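Local coordinates for protein arginine--tRNA ligase (Campylobacter jejuni, PDB 3FNR) that catalyses the ATP-dependent attachment of L-arginine to tRNA(Arg), releasing AMP and diphosphate, at residues P41-A53 with A290-E302. The protein carries 1 engineered substitution. Sequence-based numbering, arbitrary orientation.
Sequences PTGPLHIGHARGA and AGNFILMSDVVDE
With CG turned anti to the carbonyl carbon in both residues (chi1 -63° in His46, -59° in Phe293), the imidazole and the phenyl ring are laid over one another as an offset stack. Their centroids are 4.3 Å apart and the planes are inclined by only 18°; Phe293 CB also sits over the imidazole face, 3.8 Å from the ring centroid, in a CH-pi contact. Behind the rings the two backbones are joined by a single beta bridge at His46 and Leu295. Two bonds of 2.9 Å flank it, from Met296 N to Leu45 O and from Ile47 N to Ile294 O. His46 opens the tetrapeptide His46-Ile47-Gly48-His49 that names the HIGH region, the ATP-binding signature of class I synthetases, while 290-302 follows closely on the KMSKS-type signature of the same Rossmann-type catalytic domain. The bridge thus joins the HIGH loop, which leads into helix 50-65, to Leu295, the N-cap of helix 296-303. On the buried side, Met296, extended as far as SD, sets its sulfur against Leu45 CD1 at 3.9 Å, the two side chains running side by side. Ile47 divides its branches: CG2 lies alongside Ile294 CB, whereas CD1 reaches Val299 CG2 at 3.8 Å, crossing that side chain nearly at right angles. Toward helix 136-157, Pro44 CG packs against Leu295 CD2 at 3.9 Å, and Asn154 accepts a hydrogen bond from Leu45 N.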
# COMPACT_ATOMS: atom_id res chain seq x y z
N PRO A 41 -2.22 11.44 -12.54
CA PRO A 41 -2.60 10.54 -13.64
C PRO A 41 -1.91 10.92 -14.95
O PRO A 41 -2.56 11.06 -16.00
CB PRO A 41 -4.12 10.75 -13.74
CG PRO A 41 -4.32 12.17 -13.31
CD PRO A 41 -3.26 12.46 -12.28
N THR A 42 -0.59 11.05 -14.88
CA THR A 42 0.22 11.55 -15.98
C THR A 42 1.30 10.53 -16.38
O THR A 42 2.22 10.84 -17.15
CB THR A 42 0.91 12.85 -15.58
OG1 THR A 42 1.72 12.61 -14.42
CG2 THR A 42 -0.12 13.93 -15.28
N GLY A 43 1.17 9.31 -15.85
CA GLY A 43 2.14 8.25 -16.10
C GLY A 43 1.92 7.00 -15.26
O GLY A 43 1.06 6.99 -14.38
N PRO A 44 2.70 5.93 -15.54
CA PRO A 44 2.69 4.76 -14.67
C PRO A 44 3.35 5.08 -13.33
O PRO A 44 4.13 6.04 -13.25
CB PRO A 44 3.52 3.73 -15.44
CG PRO A 44 4.42 4.56 -16.31
CD PRO A 44 3.62 5.77 -16.68
N LEU A 45 3.03 4.30 -12.30
CA LEU A 45 3.58 4.51 -10.97
C LEU A 45 5.09 4.35 -10.93
O LEU A 45 5.65 3.41 -11.49
CB LEU A 45 2.92 3.56 -9.96
CG LEU A 45 1.42 3.75 -9.73
CD1 LEU A 45 0.92 2.82 -8.64
CD2 LEU A 45 1.12 5.19 -9.36
N HIS A 46 5.76 5.31 -10.30
CA HIS A 46 7.18 5.22 -10.08
C HIS A 46 7.42 4.29 -8.89
O HIS A 46 6.49 3.98 -8.14
CB HIS A 46 7.78 6.60 -9.83
CG HIS A 46 7.65 7.53 -11.00
ND1 HIS A 46 7.63 8.90 -10.87
CD2 HIS A 46 7.53 7.28 -12.33
CE1 HIS A 46 7.51 9.46 -12.06
NE2 HIS A 46 7.44 8.50 -12.96
N ILE A 47 8.66 3.85 -8.72
CA ILE A 47 9.02 2.93 -7.64
C ILE A 47 8.90 3.59 -6.26
O ILE A 47 8.59 2.92 -5.28
CB ILE A 47 10.42 2.26 -7.88
CG1 ILE A 47 10.64 1.06 -6.95
CG2 ILE A 47 11.56 3.27 -7.78
CD1 ILE A 47 9.54 0.00 -7.00
N GLY A 48 9.08 4.92 -6.20
CA GLY A 48 8.94 5.67 -4.95
C GLY A 48 7.54 5.68 -4.35
O GLY A 48 7.37 6.04 -3.19
N HIS A 49 6.55 5.29 -5.15
CA HIS A 49 5.18 5.13 -4.68
C HIS A 49 4.94 3.77 -4.01
O HIS A 49 3.91 3.57 -3.36
CB HIS A 49 4.18 5.29 -5.83
CG HIS A 49 4.06 6.70 -6.34
ND1 HIS A 49 4.46 7.07 -7.60
CD2 HIS A 49 3.58 7.81 -5.75
CE1 HIS A 49 4.24 8.36 -7.77
NE2 HIS A 49 3.70 8.84 -6.66
N ALA A 50 5.88 2.85 -4.19
CA ALA A 50 5.66 1.45 -3.82
C ALA A 50 5.51 1.21 -2.32
O ALA A 50 4.60 0.48 -1.91
CB ALA A 50 6.74 0.55 -4.43
N ARG A 51 6.38 1.82 -1.52
CA ARG A 51 6.32 1.65 -0.07
C ARG A 51 5.00 2.12 0.51
O ARG A 51 4.37 1.39 1.27
CB ARG A 51 7.48 2.32 0.64
CG ARG A 51 7.66 1.82 2.07
CD ARG A 51 8.79 2.53 2.74
NE ARG A 51 9.27 1.81 3.92
CZ ARG A 51 10.44 2.06 4.52
NH1 ARG A 51 11.24 3.00 4.03
NH2 ARG A 51 10.80 1.36 5.60
N GLY A 52 4.57 3.33 0.13
CA GLY A 52 3.27 3.88 0.53
C GLY A 52 2.13 2.96 0.12
O GLY A 52 1.27 2.61 0.93
N ALA A 53 2.15 2.54 -1.15
CA ALA A 53 1.12 1.64 -1.67
C ALA A 53 1.06 0.30 -0.91
O ALA A 53 -0.02 -0.14 -0.48
CB ALA A 53 1.35 1.39 -3.14
N ALA A 290 14.04 3.47 -21.70
CA ALA A 290 12.63 3.70 -22.01
C ALA A 290 11.95 4.61 -20.98
O ALA A 290 10.74 4.55 -20.78
CB ALA A 290 11.89 2.36 -22.12
N GLY A 291 12.75 5.47 -20.34
CA GLY A 291 12.26 6.40 -19.33
C GLY A 291 13.34 6.89 -18.37
O GLY A 291 14.35 6.21 -18.18
N ASN A 292 13.11 8.05 -17.77
CA ASN A 292 14.06 8.64 -16.82
C ASN A 292 13.76 8.28 -15.35
O ASN A 292 14.46 8.72 -14.44
CB ASN A 292 14.13 10.16 -17.01
CG ASN A 292 15.53 10.71 -16.79
OD1 ASN A 292 16.49 10.30 -17.46
ND2 ASN A 292 15.66 11.66 -15.86
N PHE A 293 12.72 7.48 -15.15
CA PHE A 293 12.30 7.03 -13.82
C PHE A 293 12.19 5.51 -13.77
O PHE A 293 11.88 4.88 -14.78
CB PHE A 293 10.94 7.64 -13.46
CG PHE A 293 10.92 9.14 -13.45
CD1 PHE A 293 11.38 9.85 -12.34
CD2 PHE A 293 10.42 9.85 -14.54
CE1 PHE A 293 11.35 11.24 -12.32
CE2 PHE A 293 10.39 11.24 -14.53
CZ PHE A 293 10.86 11.94 -13.42
N ILE A 294 12.45 4.92 -12.61
CA ILE A 294 12.22 3.49 -12.42
C ILE A 294 10.74 3.28 -12.08
O ILE A 294 10.19 3.93 -11.20
CB ILE A 294 13.14 2.88 -11.33
CG1 ILE A 294 14.61 3.09 -11.68
CG2 ILE A 294 12.85 1.39 -11.14
CD1 ILE A 294 15.55 3.11 -10.47
N LEU A 295 10.12 2.36 -12.82
CA LEU A 295 8.70 2.10 -12.72
C LEU A 295 8.43 0.97 -11.73
O LEU A 295 9.16 -0.02 -11.71
CB LEU A 295 8.16 1.68 -14.09
CG LEU A 295 7.68 2.67 -15.17
CD1 LEU A 295 8.70 3.73 -15.53
CD2 LEU A 295 7.26 1.90 -16.42
N MET A 296 7.37 1.12 -10.93
CA MET A 296 6.89 0.07 -10.03
C MET A 296 6.65 -1.22 -10.82
O MET A 296 7.02 -2.31 -10.37
CB MET A 296 5.60 0.53 -9.33
CG MET A 296 5.02 -0.44 -8.31
SD MET A 296 3.57 0.23 -7.48
CE MET A 296 2.53 -1.19 -7.44
N SER A 297 6.07 -1.05 -12.01
CA SER A 297 5.80 -2.10 -12.99
C SER A 297 7.02 -2.91 -13.39
O SER A 297 6.95 -4.14 -13.49
CB SER A 297 5.23 -1.44 -14.25
OG SER A 297 4.18 -2.20 -14.78
N ASP A 298 8.13 -2.22 -13.63
CA ASP A 298 9.38 -2.86 -14.05
C ASP A 298 9.94 -3.75 -12.94
O ASP A 298 10.41 -4.85 -13.21
CB ASP A 298 10.41 -1.81 -14.45
CG ASP A 298 10.10 -1.15 -15.80
OD1 ASP A 298 10.71 -0.10 -16.08
OD2 ASP A 298 9.27 -1.68 -16.56
N VAL A 299 9.88 -3.25 -11.71
CA VAL A 299 10.34 -3.98 -10.54
C VAL A 299 9.48 -5.23 -10.28
O VAL A 299 10.02 -6.30 -10.03
CB VAL A 299 10.43 -3.05 -9.30
CG1 VAL A 299 10.71 -3.82 -8.02
CG2 VAL A 299 11.52 -1.97 -9.53
N VAL A 300 8.16 -5.09 -10.38
CA VAL A 300 7.25 -6.24 -10.22
C VAL A 300 7.46 -7.28 -11.33
O VAL A 300 7.36 -8.48 -11.08
CB VAL A 300 5.75 -5.84 -10.12
CG1 VAL A 300 4.87 -7.07 -9.84
CG2 VAL A 300 5.53 -4.84 -9.02
N ASP A 301 7.77 -6.81 -12.53
CA ASP A 301 8.11 -7.70 -13.65
C ASP A 301 9.34 -8.55 -13.33
O ASP A 301 9.38 -9.74 -13.63
CB ASP A 301 8.36 -6.88 -14.93
CG ASP A 301 7.07 -6.39 -15.58
OD1 ASP A 301 6.02 -7.05 -15.44
OD2 ASP A 301 7.12 -5.33 -16.26
N GLU A 302 10.32 -7.92 -12.69
CA GLU A 302 11.58 -8.57 -12.38
C GLU A 302 11.50 -9.46 -11.15
O GLU A 302 11.91 -10.62 -11.20
CB GLU A 302 12.69 -7.52 -12.22
CG GLU A 302 14.09 -8.11 -12.22
CD GLU A 302 15.16 -7.09 -12.58
OE1 GLU A 302 16.35 -7.37 -12.32
OE2 GLU A 302 14.82 -6.02 -13.12
O HOH W 1 4.82 1.50 -12.69